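Local coordinates for HTH-type transcriptional regulator mcbR (Escherichia coli UMEA 3718-1, PDB 4P9F), which represses expression of McbA by binding its promoter region, which prevents colanic acid overproduction and mucoidy, and is important for biofilm formation, at residues E177-L182 with M202-A207. Sequence-based numbering, arbitrary orientation.
Sequences ENYHLL and MQQNIA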
loop_
_atom_site.group_PDB
_atom_site.type_symbol
_atom_site.label_atom_id
_atom_site.label_comp_id
_atom_site.label_asym_id
_atom_site.label_seq_id
_atom_site.Cartn_x
_atom_site.Cartn_y
_atom_site.Cartn_z
ATOM N N GLU A 177 13.469 17.557 18.781
ATOM C CA GLU A 177 14.725 16.965 19.211
ATOM C C GLU A 177 14.868 15.544 18.654
ATOM O O GLU A 177 15.965 15.133 18.271
ATOM C CB GLU A 177 14.840 16.960 20.730
ATOM C CG GLU A 177 15.393 18.253 21.288
ATOM C CD GLU A 177 16.696 18.671 20.618
ATOM O OE1 GLU A 177 17.713 17.962 20.771
ATOM O OE2 GLU A 177 16.698 19.709 19.930
ATOM N N ASN A 178 13.769 14.796 18.608
ATOM C CA ASN A 178 13.820 13.465 18.018
ATOM C C ASN A 178 14.229 13.483 16.548
ATOM O O ASN A 178 14.845 12.528 16.073
ATOM C CB ASN A 178 12.473 12.745 18.178
ATOM C CG ASN A 178 12.295 12.131 19.568
ATOM O OD1 ASN A 178 13.261 11.696 20.199
ATOM N ND2 ASN A 178 11.056 12.088 20.042
ATOM N N TYR A 179 13.922 14.571 15.844
ATOM C CA TYR A 179 14.300 14.716 14.438
ATOM C C TYR A 179 15.811 14.955 14.321
ATOM O O TYR A 179 16.470 14.374 13.456
ATOM C CB TYR A 179 13.520 15.858 13.778
ATOM C CG TYR A 179 12.058 15.545 13.531
ATOM C CD1 TYR A 179 11.129 15.659 14.559
ATOM C CD2 TYR A 179 11.602 15.141 12.283
ATOM C CE1 TYR A 179 9.795 15.373 14.358
ATOM C CE2 TYR A 179 10.253 14.853 12.069
ATOM C CZ TYR A 179 9.362 14.973 13.118
ATOM O OH TYR A 179 8.020 14.698 12.943
ATOM N N HIS A 180 16.351 15.795 15.202
ATOM C CA HIS A 180 17.795 15.993 15.296
ATOM C C HIS A 180 18.513 14.675 15.564
ATOM O O HIS A 180 19.512 14.357 14.922
ATOM C CB HIS A 180 18.144 16.982 16.422
ATOM C CG HIS A 180 17.777 18.401 16.123
ATOM N ND1 HIS A 180 18.419 19.144 15.157
ATOM C CD2 HIS A 180 16.845 19.217 16.669
ATOM C CE1 HIS A 180 17.895 20.356 15.116
ATOM N NE2 HIS A 180 16.940 20.428 16.023
ATOM N N LEU A 181 17.965 13.894 16.492
ATOM C CA LEU A 181 18.555 12.621 16.867
ATOM C C LEU A 181 18.500 11.627 15.698
ATOM O O LEU A 181 19.442 10.882 15.467
ATOM C CB LEU A 181 17.848 12.064 18.109
ATOM C CG LEU A 181 18.113 12.837 19.407
ATOM C CD1 LEU A 181 17.323 12.252 20.571
ATOM C CD2 LEU A 181 19.613 12.809 19.726
ATOM N N LEU A 182 17.397 11.634 14.956
ATOM C CA LEU A 182 17.280 10.774 13.786
ATOM C C LEU A 182 18.325 11.143 12.727
ATOM O O LEU A 182 18.964 10.275 12.132
ATOM C CB LEU A 182 15.877 10.866 13.188
ATOM C CG LEU A 182 15.683 10.093 11.898
ATOM C CD1 LEU A 182 15.965 8.613 12.150
ATOM C CD2 LEU A 182 14.266 10.290 11.350
HETATM N N MSE A 202 7.220 8.685 15.686
HETATM C CA MSE A 202 5.882 8.231 15.380
HETATM C C MSE A 202 5.051 8.109 16.643
HETATM O O MSE A 202 3.911 8.563 16.673
HETATM C CB MSE A 202 5.926 6.902 14.619
HETATM C CG MSE A 202 6.493 7.039 13.183
HETATM SE SE MSE A 202 6.318 5.380 12.114
HETATM C CE MSE A 202 7.633 4.254 12.991
ATOM N N GLN A 203 5.629 7.543 17.699
ATOM C CA GLN A 203 4.905 7.386 18.964
ATOM C C GLN A 203 4.420 8.724 19.521
ATOM O O GLN A 203 3.247 8.861 19.898
ATOM C CB GLN A 203 5.775 6.687 20.013
ATOM C CG GLN A 203 5.824 5.193 19.865
ATOM C CD GLN A 203 6.721 4.539 20.892
ATOM O OE1 GLN A 203 7.042 5.131 21.927
ATOM N NE2 GLN A 203 7.140 3.313 20.606
ATOM N N GLN A 204 5.304 9.717 19.547
ATOM C CA GLN A 204 4.925 11.016 20.099
ATOM C C GLN A 204 3.897 11.739 19.204
ATOM O O GLN A 204 2.999 12.411 19.717
ATOM C CB GLN A 204 6.166 11.896 20.324
ATOM C CG GLN A 204 6.858 12.394 19.049
ATOM C CD GLN A 204 8.103 13.248 19.320
ATOM O OE1 GLN A 204 8.627 13.272 20.436
ATOM N NE2 GLN A 204 8.568 13.959 18.294
ATOM N N ASN A 205 3.993 11.577 17.882
ATOM C CA ASN A 205 3.067 12.267 16.978
ATOM C C ASN A 205 1.670 11.632 17.023
ATOM O O ASN A 205 0.644 12.325 17.014
ATOM C CB ASN A 205 3.614 12.293 15.531
ATOM C CG ASN A 205 4.836 13.209 15.379
ATOM O OD1 ASN A 205 5.148 13.993 16.271
ATOM N ND2 ASN A 205 5.505 13.134 14.234
ATOM N N ILE A 206 1.640 10.312 17.089
ATOM C CA ILE A 206 0.400 9.552 17.214
ATOM C C ILE A 206 -0.328 9.879 18.519
ATOM O O ILE A 206 -1.558 10.013 18.543
ATOM C CB ILE A 206 0.694 8.022 17.141
ATOM C CG1 ILE A 206 1.056 7.606 15.707
ATOM C CG2 ILE A 206 -0.484 7.178 17.609
ATOM C CD1 ILE A 206 1.663 6.201 15.631
ATOM N N ALA A 207 0.437 10.023 19.597
ATOM C CA ALA A 207 -0.121 10.342 20.900
ATOM C C ALA A 207 -0.929 11.638 20.838
ATOM O O ALA A 207 -1.982 11.770 21.468
ATOM C CB ALA A 207 0.998 10.452 21.937
#
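Asn178 and Tyr179 meet Gln204 and Asn205 in a small polar contact between two nearly antiparallel helices of the FCD domain, which in GntR-family regulators of this type is the effector-binding part. The segment axes approach no closer than 11.7 Å, at 157° between their directions, and polar side chains from both helices span the distance. Gln204 does most of the reaching: CG sits between the backbone N and the carbonyl carbon (chi1 70°), and the rest of the chain runs out extended toward helix 177-187. There its amide meets that of Asn178 coming the other way, the two planes 44° apart. Asn178 ND2 lies 2.7 Å from Gln204 OE1, but the hydrogen points well off the line and the bond is weak. The stronger partner of the Gln204 amide lies outside the pair: NE2 donates to His175 O, just ahead of helix 177-187. An alanine in place of Gln204 would probably leave His175 O without this donor and take away the weak acceptor facing Asn178 ND2. One position along, Asn205 ND2 approaches Tyr179 OH at 3.2 Å, fairly straight but doubtful as a hydrogen bond, because the hydroxyl is modelled too close to another atom. Ile201, one residue before 202-207 on the same helix, touches both Asn178 and Tyr179. The Tyr179 ring also packs on Leu110 and Leu113 of helix 100-119, while Asn205 rests against Arg133 of helix 122-138.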